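Local coordinates for ESX secretion system protein EccC (Thermomonospora curvata, PDB 4NH0) that forms part of the type VII (ESX) secretion system as a weakly active, multi-domain FtsK/SpoIIIE ATPase that binds the substrate EsxB and might be the translocase subunit, at residues Q973-F978 against T990-I995; S918-P923 against E967-Q972; I979-S984 against A999-A1004. All blocks are in the same frame, centred on the assembly; numbering follows the deposited sequence.

Contact 1 (Q973-F978 against T990-I995); sequences QARLIF and TTEHQI
Leu976 and Gln994 form a parallel beta bridge in the third FtsK domain, where strand 994-998 begins alongside strand 974-980 of the P-loop ATPase sheet. Two backbone hydrogen bonds fix the register. Leu976 N donates to His993 O at 2.9 Å, almost straight at 174°. Ile995 N returns a bond to Leu976 O, also 2.9 Å, more bent at the hydrogen (136°).

Side chains then separate onto two faces. On one, Leu976 and His993 lie side by side, pointing the same way, with Leu976 CG 4.0 Å from His993 CB. The imidazole presents its edge to the strand, CD2 lying 3.2 Å from Ala974 O; its nitrogens are engaged elsewhere, ND1 with Thr991 OG1 and NE2 with Tyr969 O. Histidine suits this buried place because both of its ring nitrogens find partners there. Farther along, the amide of Gln994 crosses the Phe978 ring with the planes only 14° apart and NE2 3.4 Å from CD1; the bend at chi2 carries CD toward that ring.

On the opposite face Ile995 packs between the CB to NE portion of Arg975 and Ile977, whose CG1 is 3.8 Å from Ile995 CB. The two branches of Ile995 let it touch both neighbours, CG1 and CD1 lying on Arg975 and CG2 on Ile977.

Strand 1039-1045 bonds to the other edge of strand 974-980, while helix 954-968 packs on Leu976 and Phe978 and helix 1001-1017 on Ile977.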
ATOM      1  N   GLN A 973      13.402  27.844  57.138  1.00 80.88           N
ATOM      2  CA  GLN A 973      13.081  28.345  55.806  1.00 81.61           C
ATOM      3  C   GLN A 973      11.615  28.106  55.467  1.00 85.19           C
ATOM      4  O   GLN A 973      10.980  28.926  54.803  1.00 72.63           O
ATOM      5  CB  GLN A 973      13.968  27.684  54.749  1.00 76.79           C
ATOM      6  CG  GLN A 973      15.381  28.235  54.669  1.00 80.16           C
ATOM      7  CD  GLN A 973      16.213  27.539  53.611  1.00 87.28           C
ATOM      8  OE1 GLN A 973      16.110  26.327  53.423  1.00 78.01           O
ATOM      9  NE2 GLN A 973      17.041  28.304  52.910  1.00 98.50           N
ATOM     10  N   ALA A 974      11.083  26.978  55.926  1.00 76.51           N
ATOM     11  CA  ALA A 974       9.702  26.611  55.640  1.00 65.31           C
ATOM     12  C   ALA A 974       9.153  25.652  56.690  1.00 63.57           C
ATOM     13  O   ALA A 974       9.822  24.699  57.081  1.00 63.75           O
ATOM     14  CB  ALA A 974       9.596  25.993  54.260  1.00 70.90           C
ATOM     15  N   ARG A 975       7.929  25.910  57.141  1.00 65.19           N
ATOM     16  CA  ARG A 975       7.289  25.061  58.139  1.00 68.58           C
ATOM     17  C   ARG A 975       5.971  24.506  57.608  1.00 62.29           C
ATOM     18  O   ARG A 975       5.431  25.008  56.624  1.00 60.79           O
ATOM     19  CB  ARG A 975       7.062  25.835  59.437  1.00 65.68           C
ATOM     20  CG  ARG A 975       8.222  26.739  59.820  1.00 70.49           C
ATOM     21  CD  ARG A 975       8.170  27.135  61.284  1.00 88.05           C
ATOM     22  NE  ARG A 975       8.760  26.113  62.144  1.00 94.35           N
ATOM     23  CZ  ARG A 975       9.982  26.189  62.662  1.00 84.53           C
ATOM     24  NH1 ARG A 975      10.746  27.242  62.412  1.00 84.73           N
ATOM     25  NH2 ARG A 975      10.438  25.213  63.434  1.00 80.90           N
ATOM     26  N   LEU A 976       5.457  23.471  58.264  1.00 69.37           N
ATOM     27  CA  LEU A 976       4.275  22.769  57.776  1.00 64.72           C
ATOM     28  C   LEU A 976       3.137  22.741  58.788  1.00 68.33           C
ATOM     29  O   LEU A 976       3.365  22.664  59.994  1.00 87.35           O
ATOM     30  CB  LEU A 976       4.634  21.333  57.393  1.00 63.06           C
ATOM     31  CG  LEU A 976       5.739  21.118  56.362  1.00 61.10           C
ATOM     32  CD1 LEU A 976       6.093  19.647  56.289  1.00 54.77           C
ATOM     33  CD2 LEU A 976       5.302  21.619  55.005  1.00 61.28           C
ATOM     34  N   ILE A 977       1.910  22.803  58.282  1.00 65.80           N
ATOM     35  CA  ILE A 977       0.717  22.584  59.091  1.00 59.40           C
ATOM     36  C   ILE A 977      -0.256  21.707  58.314  1.00 66.57           C
ATOM     37  O   ILE A 977      -0.614  22.018  57.179  1.00 67.34           O
ATOM     38  CB  ILE A 977       0.031  23.902  59.480  1.00 59.55           C
ATOM     39  CG1 ILE A 977       0.935  24.718  60.403  1.00 71.43           C
ATOM     40  CG2 ILE A 977      -1.294  23.626  60.170  1.00 72.41           C
ATOM     41  CD1 ILE A 977       0.320  26.004  60.877  1.00 77.66           C
ATOM     42  N   PHE A 978      -0.682  20.608  58.926  1.00 71.32           N
ATOM     43  CA  PHE A 978      -1.488  19.615  58.229  1.00 66.56           C
ATOM     44  C   PHE A 978      -2.947  19.615  58.667  1.00 72.81           C
ATOM     45  O   PHE A 978      -3.255  19.770  59.847  1.00 86.95           O
ATOM     46  CB  PHE A 978      -0.900  18.217  58.438  1.00 70.04           C
ATOM     47  CG  PHE A 978       0.472  18.043  57.854  1.00 74.47           C
ATOM     48  CD1 PHE A 978       1.595  18.432  58.563  1.00 70.46           C
ATOM     49  CD2 PHE A 978       0.637  17.485  56.600  1.00 81.17           C
ATOM     50  CE1 PHE A 978       2.857  18.270  58.028  1.00 75.22           C
ATOM     51  CE2 PHE A 978       1.897  17.320  56.061  1.00 78.73           C
ATOM     52  CZ  PHE A 978       3.008  17.714  56.775  1.00 73.65           C
ATOM     53  N   THR A 990       6.254  14.167  60.965  1.00 81.38           N
ATOM     54  CA  THR A 990       7.089  13.891  62.128  1.00 76.91           C
ATOM     55  C   THR A 990       8.311  14.802  62.213  1.00 71.09           C
ATOM     56  O   THR A 990       8.982  14.853  63.243  1.00 85.46           O
ATOM     57  CB  THR A 990       7.568  12.430  62.129  1.00 75.68           C
ATOM     58  OG1 THR A 990       8.309  12.170  60.931  1.00 71.69           O
ATOM     59  CG2 THR A 990       6.382  11.483  62.196  1.00 70.43           C
ATOM     60  N   THR A 991       8.593  15.522  61.133  1.00 76.52           N
ATOM     61  CA  THR A 991       9.782  16.365  61.065  1.00 76.04           C
ATOM     62  C   THR A 991       9.686  17.582  61.979  1.00 80.99           C
ATOM     63  O   THR A 991       8.669  17.800  62.634  1.00 82.90           O
ATOM     64  CB  THR A 991      10.042  16.849  59.630  1.00 73.20           C
ATOM     65  OG1 THR A 991       8.981  17.718  59.217  1.00 79.91           O
ATOM     66  CG2 THR A 991      10.123  15.668  58.679  1.00 75.61           C
ATOM     67  N   GLU A 992      10.754  18.371  62.015  1.00 82.33           N
ATOM     68  CA  GLU A 992      10.798  19.572  62.840  1.00 91.41           C
ATOM     69  C   GLU A 992       9.989  20.694  62.195  1.00 86.65           C
ATOM     70  O   GLU A 992       9.549  21.625  62.871  1.00 91.78           O
ATOM     71  CB  GLU A 992      12.247  20.012  63.067  1.00 99.45           C
ATOM     72  CG  GLU A 992      12.407  21.212  63.991  1.00111.09           C
ATOM     73  CD  GLU A 992      13.859  21.581  64.221  1.00120.44           C
ATOM     74  OE1 GLU A 992      14.732  20.705  64.050  1.00108.89           O
ATOM     75  OE2 GLU A 992      14.127  22.750  64.570  1.00117.15           O
ATOM     76  N   HIS A 993       9.790  20.593  60.884  1.00 87.96           N
ATOM     77  CA  HIS A 993       8.991  21.569  60.148  1.00 88.80           C
ATOM     78  C   HIS A 993       7.559  21.596  60.671  1.00 86.01           C
ATOM     79  O   HIS A 993       6.884  22.623  60.608  1.00 79.04           O
ATOM     80  CB  HIS A 993       8.989  21.252  58.652  1.00 79.43           C
ATOM     81  CG  HIS A 993      10.350  21.005  58.080  1.00 73.04           C
ATOM     82  ND1 HIS A 993      10.952  19.766  58.102  1.00 60.38           N
ATOM     83  CD2 HIS A 993      11.222  21.836  57.463  1.00 71.24           C
ATOM     84  CE1 HIS A 993      12.138  19.844  57.527  1.00 70.80           C
ATOM     85  NE2 HIS A 993      12.326  21.090  57.130  1.00 68.21           N
ATOM     86  N   GLN A 994       7.111  20.451  61.176  1.00 82.50           N
ATOM     87  CA  GLN A 994       5.780  20.297  61.751  1.00 75.00           C
ATOM     88  C   GLN A 994       5.466  21.371  62.787  1.00 86.53           C
ATOM     89  O   GLN A 994       6.246  21.605  63.709  1.00104.14           O
ATOM     90  CB  GLN A 994       5.644  18.911  62.384  1.00 82.46           C
ATOM     91  CG  GLN A 994       4.541  18.798  63.420  1.00 84.11           C
ATOM     92  CD  GLN A 994       3.163  18.809  62.803  1.00 80.47           C
ATOM     93  OE1 GLN A 994       2.207  19.297  63.403  1.00 87.36           O
ATOM     94  NE2 GLN A 994       3.051  18.263  61.599  1.00 92.32           N
ATOM     95  N   ILE A 995       4.322  22.024  62.621  1.00 85.44           N
ATOM     96  CA  ILE A 995       3.880  23.049  63.556  1.00 74.34           C
ATOM     97  C   ILE A 995       2.531  22.679  64.158  1.00 94.31           C
ATOM     98  O   ILE A 995       2.366  22.663  65.377  1.00119.86           O
ATOM     99  CB  ILE A 995       3.775  24.425  62.878  1.00 64.87           C
ATOM    100  CG1 ILE A 995       5.167  24.951  62.531  1.00 69.31           C
ATOM    101  CG2 ILE A 995       3.059  25.412  63.785  1.00 91.34           C
ATOM    102  CD1 ILE A 995       6.064  25.116  63.734  1.00 81.11           C
TER

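Contact 2 (S918-P923 against E967-Q972); sequences SGTRIP and ERYTPQ
The guanidinium of Arg968 carries Ile922 over one face, CA standing 4.0 Å above the plane and displaced toward the rim, while Ser918 OG and Gly919 O lie at its edge. The second flat group, the Tyr969 ring, is approached obliquely by Thr920 CG2, and its OH reaches 3.9 Å from Thr920 CB. Arg968 NH2 donates to Ser918 OG at 3.3 Å, a bond lying in the guanidinium plane with an angle of 154° at the hydrogen. Arg968 NE has two carbonyls close by, Gly919 O at 3.1 Å and Arg921 O at 2.8 Å, but both bonds are weak because they are strongly bent, near 120° at the hydrogen. Ser918 OG, besides accepting from Arg968 NH2, donates to Arg921 O at 2.8 Å and so ties the loop to itself where the arginine enters.

Arg968 stands at the end of helix 954-968, which starts in the Walker A segment of the third FtsK domain, which binds ATP, so the contact joins the far end of the P-loop helix to the loop leading from helix 915-918 into strand 922-927. The chain runs extended from CG to NE, long enough to span from one element to the other. NH1 turns back to its own helix and binds Gly964 O. Arginine suits this place because a single planar group can serve several acceptors while its methylenes remain apolar: CD lies 3.7 Å from Ile922 CG1. NH2 sits beside Pro923 CD, 3.3 Å away. Gly919 leaves the helix with a positive phi of 91°, where a CB would press on the carbonyl oxygen of Ser918. Arg921, its CB directed away from segment 967-972, makes a cation-pi contact with Tyr935 of strand 933-936.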
ATOM      1  N   SER A 918      17.561  19.121  41.208  1.00 59.80           N
ATOM      2  CA  SER A 918      16.475  20.003  40.798  1.00 53.55           C
ATOM      3  C   SER A 918      16.563  21.380  41.441  1.00 56.93           C
ATOM      4  O   SER A 918      16.217  22.385  40.822  1.00 56.63           O
ATOM      5  CB  SER A 918      15.126  19.370  41.138  1.00 54.36           C
ATOM      6  OG  SER A 918      14.923  19.338  42.540  1.00 55.52           O
ATOM      7  N   GLY A 919      17.026  21.422  42.684  1.00 53.04           N
ATOM      8  CA  GLY A 919      17.037  22.657  43.442  1.00 53.83           C
ATOM      9  C   GLY A 919      15.753  22.785  44.232  1.00 63.70           C
ATOM     10  O   GLY A 919      15.188  21.782  44.662  1.00 61.69           O
ATOM     11  N   THR A 920      15.279  24.014  44.412  1.00 64.03           N
ATOM     12  CA  THR A 920      14.055  24.258  45.168  1.00 60.49           C
ATOM     13  C   THR A 920      12.818  23.723  44.449  1.00 58.07           C
ATOM     14  O   THR A 920      11.752  23.598  45.046  1.00 60.26           O
ATOM     15  CB  THR A 920      13.858  25.757  45.450  1.00 58.07           C
ATOM     16  OG1 THR A 920      14.069  26.503  44.246  1.00 70.52           O
ATOM     17  CG2 THR A 920      14.840  26.230  46.506  1.00 48.64           C
ATOM     18  N   ARG A 921      12.965  23.409  43.167  1.00 55.42           N
ATOM     19  CA  ARG A 921      11.880  22.816  42.398  1.00 51.63           C
ATOM     20  C   ARG A 921      11.624  21.387  42.854  1.00 52.80           C
ATOM     21  O   ARG A 921      12.552  20.672  43.225  1.00 69.41           O
ATOM     22  CB  ARG A 921      12.206  22.846  40.908  1.00 38.67           C
ATOM     23  CG  ARG A 921      12.647  24.206  40.415  1.00 55.53           C
ATOM     24  CD  ARG A 921      13.720  24.075  39.360  1.00 63.31           C
ATOM     25  NE  ARG A 921      13.233  23.384  38.174  1.00 59.37           N
ATOM     26  CZ  ARG A 921      14.022  22.888  37.229  1.00 73.33           C
ATOM     27  NH1 ARG A 921      15.338  23.004  37.336  1.00 55.96           N
ATOM     28  NH2 ARG A 921      13.496  22.274  36.179  1.00 93.94           N
ATOM     29  N   ILE A 922      10.362  20.974  42.827  1.00 49.37           N
ATOM     30  CA  ILE A 922       9.986  19.647  43.293  1.00 54.99           C
ATOM     31  C   ILE A 922       9.332  18.826  42.189  1.00 47.23           C
ATOM     32  O   ILE A 922       8.206  19.109  41.788  1.00 52.85           O
ATOM     33  CB  ILE A 922       9.019  19.726  44.488  1.00 43.04           C
ATOM     34  CG1 ILE A 922       9.550  20.692  45.545  1.00 44.99           C
ATOM     35  CG2 ILE A 922       8.793  18.347  45.080  1.00 47.75           C
ATOM     36  CD1 ILE A 922       8.595  20.924  46.692  1.00 51.75           C
ATOM     37  N   PRO A 923      10.040  17.803  41.693  1.00 32.61           N
ATOM     38  CA  PRO A 923       9.469  16.907  40.685  1.00 47.51           C
ATOM     39  C   PRO A 923       8.351  16.058  41.277  1.00 50.63           C
ATOM     40  O   PRO A 923       8.493  15.556  42.389  1.00 53.68           O
ATOM     41  CB  PRO A 923      10.659  16.042  40.270  1.00 45.70           C
ATOM     42  CG  PRO A 923      11.557  16.056  41.452  1.00 50.19           C
ATOM     43  CD  PRO A 923      11.417  17.425  42.049  1.00 50.56           C
ATOM     44  N   GLU A 967      13.182  17.955  52.051  1.00 69.22           N
ATOM     45  CA  GLU A 967      14.528  17.764  51.525  1.00 65.76           C
ATOM     46  C   GLU A 967      15.136  19.032  50.931  1.00 69.95           C
ATOM     47  O   GLU A 967      16.335  19.080  50.667  1.00 86.83           O
ATOM     48  CB  GLU A 967      14.521  16.662  50.464  1.00 62.79           C
ATOM     49  CG  GLU A 967      14.350  15.265  51.030  1.00 81.14           C
ATOM     50  CD  GLU A 967      15.537  14.831  51.865  1.00 99.78           C
ATOM     51  OE1 GLU A 967      16.662  15.298  51.588  1.00 93.64           O
ATOM     52  OE2 GLU A 967      15.346  14.026  52.799  1.00123.18           O
ATOM     53  N   ARG A 968      14.315  20.057  50.730  1.00 61.41           N
ATOM     54  CA  ARG A 968      14.767  21.256  50.034  1.00 58.47           C
ATOM     55  C   ARG A 968      14.708  22.514  50.897  1.00 68.97           C
ATOM     56  O   ARG A 968      15.272  23.546  50.535  1.00 76.04           O
ATOM     57  CB  ARG A 968      13.945  21.457  48.761  1.00 62.14           C
ATOM     58  CG  ARG A 968      14.138  20.352  47.738  1.00 62.22           C
ATOM     59  CD  ARG A 968      13.096  20.405  46.640  1.00 56.72           C
ATOM     60  NE  ARG A 968      13.383  19.444  45.580  1.00 57.83           N
ATOM     61  CZ  ARG A 968      13.179  18.136  45.686  1.00 56.13           C
ATOM     62  NH1 ARG A 968      12.693  17.629  46.808  1.00 74.66           N
ATOM     63  NH2 ARG A 968      13.467  17.334  44.671  1.00 51.44           N
ATOM     64  N   TYR A 969      14.030  22.425  52.035  1.00 72.31           N
ATOM     65  CA  TYR A 969      13.927  23.559  52.947  1.00 76.82           C
ATOM     66  C   TYR A 969      14.288  23.168  54.376  1.00 78.17           C
ATOM     67  O   TYR A 969      13.991  22.060  54.819  1.00 71.57           O
ATOM     68  CB  TYR A 969      12.515  24.150  52.925  1.00 74.51           C
ATOM     69  CG  TYR A 969      12.080  24.723  51.594  1.00 76.70           C
ATOM     70  CD1 TYR A 969      12.404  26.024  51.235  1.00 80.97           C
ATOM     71  CD2 TYR A 969      11.328  23.969  50.706  1.00 72.89           C
ATOM     72  CE1 TYR A 969      12.002  26.552  50.023  1.00 89.53           C
ATOM     73  CE2 TYR A 969      10.919  24.487  49.494  1.00 75.10           C
ATOM     74  CZ  TYR A 969      11.259  25.779  49.157  1.00 88.18           C
ATOM     75  OH  TYR A 969      10.852  26.296  47.949  1.00 91.00           O
ATOM     76  N   THR A 970      14.930  24.085  55.091  1.00 75.72           N
ATOM     77  CA  THR A 970      15.195  23.902  56.511  1.00 67.40           C
ATOM     78  C   THR A 970      14.003  24.429  57.300  1.00 72.81           C
ATOM     79  O   THR A 970      13.280  25.296  56.815  1.00 83.95           O
ATOM     80  CB  THR A 970      16.485  24.625  56.949  1.00 74.63           C
ATOM     81  OG1 THR A 970      16.320  26.039  56.800  1.00 74.14           O
ATOM     82  CG2 THR A 970      17.667  24.165  56.111  1.00 89.36           C
ATOM     83  N   PRO A 971      13.780  23.903  58.516  1.00 71.57           N
ATOM     84  CA  PRO A 971      12.659  24.347  59.355  1.00 74.10           C
ATOM     85  C   PRO A 971      12.648  25.851  59.635  1.00 80.23           C
ATOM     86  O   PRO A 971      11.629  26.378  60.079  1.00 90.11           O
ATOM     87  CB  PRO A 971      12.866  23.559  60.649  1.00 75.80           C
ATOM     88  CG  PRO A 971      13.549  22.318  60.210  1.00 79.62           C
ATOM     89  CD  PRO A 971      14.471  22.740  59.101  1.00 75.36           C
ATOM     90  N   GLN A 972      13.763  26.528  59.380  1.00 85.22           N
ATOM     91  CA  GLN A 972      13.823  27.977  59.523  1.00 91.11           C
ATOM     92  C   GLN A 972      13.539  28.653  58.184  1.00 88.10           C
ATOM     93  O   GLN A 972      13.452  29.877  58.102  1.00 87.43           O
ATOM     94  CB  GLN A 972      15.186  28.418  60.063  1.00 85.55           C
ATOM     95  CG  GLN A 972      15.529  27.865  61.439  1.00 73.73           C
ATOM     96  CD  GLN A 972      16.045  26.442  61.387  1.00 87.46           C
ATOM     97  OE1 GLN A 972      16.672  26.033  60.411  1.00 87.89           O
ATOM     98  NE2 GLN A 972      15.778  25.676  62.439  1.00 84.07           N
TER

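Contact 3 (I979-S984 against A999-A1004); sequences IDYSRS and ASSTAA
Tyr981 reaches the segment 999-1004 because its CG lies anti to the carbonyl carbon, beside the backbone N (chi1 -74°), and chi2 of -16° then turns the ring to set CD1 against the start of the 999-1004 segment. There the ring meets mainly backbone, atom after atom: CD1 is 3.6 Å from Ala999 C, CE1 3.4 Å from Ser1000 C, and the hydroxyl end lies by Ser1001 CA. OH also touches Ala1004 CB at 3.7 Å, where the small methyl lets the ring's end come close to the first turn of the helix. No hydrogen bond crosses between the segments; the contact between them is van der Waals, which suits a long, flat side chain.

The two segments are the exits of neighbouring parallel strands, 974-980 and 994-998. The first exit folds into a type I beta turn from Asp980 to Arg983, closed by Arg983 N to Asp980 O at 2.9 Å; the second leads into helix 1001-1017, the longer helix in the beta-alpha-beta connection to strand 1039-1045, on the other side of strand 974-980. Ser1000 is the N-cap of that helix, its OG accepting a weak bond from Ala1003 N at 3.3 Å, as a short hydroxyl side chain at this position can.

At the last position of the turn, the aliphatic part of Arg983 rests on Ala999, CD 3.9 Å from CB. The CB of Asp980 points away from segment 999-1004, and its side chain lies about 7 Å from the bound magnesium ion. Met1049 and Val1050 pack against Tyr981.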
ATOM      1  N   ILE A 979      -3.839  19.441  57.699  1.00 76.12           N
ATOM      2  CA  ILE A 979      -5.249  19.204  57.978  1.00 64.91           C
ATOM      3  C   ILE A 979      -5.637  17.864  57.370  1.00 72.03           C
ATOM      4  O   ILE A 979      -6.016  17.783  56.203  1.00 78.50           O
ATOM      5  CB  ILE A 979      -6.149  20.318  57.419  1.00 58.53           C
ATOM      6  CG1 ILE A 979      -5.715  21.674  57.969  1.00 47.13           C
ATOM      7  CG2 ILE A 979      -7.606  20.051  57.771  1.00 67.13           C
ATOM      8  CD1 ILE A 979      -6.594  22.814  57.529  1.00 46.24           C
ATOM      9  N   ASP A 980      -5.524  16.811  58.169  1.00 69.30           N
ATOM     10  CA  ASP A 980      -5.729  15.460  57.672  1.00 71.28           C
ATOM     11  C   ASP A 980      -6.729  14.702  58.536  1.00 75.76           C
ATOM     12  O   ASP A 980      -6.347  13.967  59.445  1.00 88.13           O
ATOM     13  CB  ASP A 980      -4.394  14.717  57.619  1.00 72.31           C
ATOM     14  CG  ASP A 980      -4.501  13.374  56.936  1.00 88.46           C
ATOM     15  OD1 ASP A 980      -5.494  13.147  56.215  1.00103.44           O
ATOM     16  OD2 ASP A 980      -3.588  12.541  57.118  1.00 83.16           O
ATOM     17  N   TYR A 981      -8.012  14.890  58.241  1.00 79.42           N
ATOM     18  CA  TYR A 981      -9.087  14.244  58.985  1.00 79.16           C
ATOM     19  C   TYR A 981      -8.983  12.724  58.936  1.00 78.28           C
ATOM     20  O   TYR A 981      -9.242  12.044  59.926  1.00 93.19           O
ATOM     21  CB  TYR A 981     -10.450  14.681  58.444  1.00 83.92           C
ATOM     22  CG  TYR A 981     -10.852  16.088  58.823  1.00 91.65           C
ATOM     23  CD1 TYR A 981     -10.205  16.765  59.847  1.00 91.88           C
ATOM     24  CD2 TYR A 981     -11.887  16.733  58.162  1.00102.40           C
ATOM     25  CE1 TYR A 981     -10.575  18.049  60.197  1.00 99.60           C
ATOM     26  CE2 TYR A 981     -12.264  18.016  58.505  1.00 97.00           C
ATOM     27  CZ  TYR A 981     -11.604  18.670  59.522  1.00 98.42           C
ATOM     28  OH  TYR A 981     -11.978  19.947  59.866  1.00 92.19           O
ATOM     29  N   SER A 982      -8.606  12.199  57.776  1.00 72.73           N
ATOM     30  CA  SER A 982      -8.495  10.759  57.590  1.00 79.19           C
ATOM     31  C   SER A 982      -7.199  10.226  58.182  1.00 79.37           C
ATOM     32  O   SER A 982      -7.003   9.013  58.270  1.00 80.26           O
ATOM     33  CB  SER A 982      -8.577  10.404  56.106  1.00 79.46           C
ATOM     34  OG  SER A 982      -9.808  10.826  55.548  1.00 87.83           O
ATOM     35  N   ARG A 983      -6.327  11.143  58.594  1.00 84.25           N
ATOM     36  CA  ARG A 983      -5.011  10.803  59.128  1.00 79.61           C
ATOM     37  C   ARG A 983      -4.268   9.879  58.167  1.00 88.81           C
ATOM     38  O   ARG A 983      -4.051   8.702  58.454  1.00 84.01           O
ATOM     39  CB  ARG A 983      -5.135  10.168  60.515  1.00 88.05           C
ATOM     40  CG  ARG A 983      -6.197  10.818  61.390  1.00102.55           C
ATOM     41  CD  ARG A 983      -5.997  10.511  62.866  1.00103.99           C
ATOM     42  NE  ARG A 983      -5.147   9.347  63.096  1.00132.40           N
ATOM     43  CZ  ARG A 983      -4.178   9.304  64.006  1.00122.62           C
ATOM     44  NH1 ARG A 983      -3.940  10.360  64.772  1.00114.26           N
ATOM     45  NH2 ARG A 983      -3.449   8.205  64.153  1.00112.09           N
ATOM     46  N   SER A 984      -3.895  10.432  57.017  1.00 91.73           N
ATOM     47  CA  SER A 984      -3.184   9.700  55.978  1.00 92.10           C
ATOM     48  C   SER A 984      -1.756  10.211  55.848  1.00 81.41           C
ATOM     49  O   SER A 984      -0.938   9.628  55.139  1.00 82.30           O
ATOM     50  CB  SER A 984      -3.905   9.842  54.635  1.00 77.91           C
ATOM     51  OG  SER A 984      -5.110   9.100  54.609  1.00 89.66           O
ATOM     52  N   ALA A 999      -6.763  16.661  63.270  1.00 97.20           N
ATOM     53  CA  ALA A 999      -7.552  15.516  62.835  1.00 95.82           C
ATOM     54  C   ALA A 999      -9.029  15.735  63.143  1.00103.92           C
ATOM     55  O   ALA A 999      -9.850  14.836  62.960  1.00100.41           O
ATOM     56  CB  ALA A 999      -7.053  14.244  63.499  1.00 99.71           C
ATOM     57  N   SER A1000      -9.358  16.934  63.612  1.00103.30           N
ATOM     58  CA  SER A1000     -10.734  17.278  63.953  1.00 99.19           C
ATOM     59  C   SER A1000     -11.068  18.700  63.520  1.00 96.46           C
ATOM     60  O   SER A1000     -10.173  19.517  63.305  1.00 92.71           O
ATOM     61  CB  SER A1000     -10.970  17.119  65.455  1.00112.27           C
ATOM     62  OG  SER A1000     -10.136  17.992  66.196  1.00110.34           O
ATOM     63  N   SER A1001     -12.360  18.989  63.399  1.00102.23           N
ATOM     64  CA  SER A1001     -12.822  20.306  62.976  1.00 98.04           C
ATOM     65  C   SER A1001     -12.443  21.387  63.980  1.00 96.89           C
ATOM     66  O   SER A1001     -12.149  22.522  63.604  1.00 90.33           O
ATOM     67  CB  SER A1001     -14.338  20.296  62.768  1.00102.00           C
ATOM     68  OG  SER A1001     -14.816  21.588  62.436  1.00114.22           O
ATOM     69  N   THR A1002     -12.452  21.029  65.260  1.00108.25           N
ATOM     70  CA  THR A1002     -12.116  21.969  66.322  1.00109.17           C
ATOM     71  C   THR A1002     -10.639  22.337  66.284  1.00103.23           C
ATOM     72  O   THR A1002     -10.281  23.514  66.300  1.00 97.32           O
ATOM     73  CB  THR A1002     -12.457  21.398  67.707  1.00110.45           C
ATOM     74  OG1 THR A1002     -13.844  21.039  67.752  1.00116.58           O
ATOM     75  CG2 THR A1002     -12.167  22.423  68.792  1.00114.99           C
ATOM     76  N   ALA A1003      -9.785  21.319  66.231  1.00103.35           N
ATOM     77  CA  ALA A1003      -8.343  21.529  66.176  1.00 99.07           C
ATOM     78  C   ALA A1003      -7.945  22.246  64.892  1.00 94.43           C
ATOM     79  O   ALA A1003      -6.954  22.976  64.859  1.00 92.36           O
ATOM     80  CB  ALA A1003      -7.610  20.202  66.291  1.00 97.22           C
ATOM     81  N   ALA A1004      -8.726  22.037  63.838  1.00 93.74           N
ATOM     82  CA  ALA A1004      -8.467  22.668  62.551  1.00 87.57           C
ATOM     83  C   ALA A1004      -8.670  24.177  62.622  1.00 88.37           C
ATOM     84  O   ALA A1004      -7.739  24.946  62.388  1.00 88.75           O
ATOM     85  CB  ALA A1004      -9.359  22.067  61.478  1.00 92.94           C
TER

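How the contacts relate
All three contacts belong to the third ATPase domain and reach one sheet, and each mixes buried with exposed residues. Contacts 1 and 3 share strand 974-980 and lie in sequence along it: contact 1 pairs it with strand 994-998 through backbone bonds, whereas contact 3 packs the strand's exit against the following helix with no cross-bonds. Contact 2 depends instead on arginine gripping loop acceptors, at the sheet end remote from contact 3, about 26 Å away between centres. Contacts 1 and 2 touch directly, Ala974 of the strand packing on Tyr969 just past the helix end. Contact 3 comes nearest the nucleotide and magnesium ion.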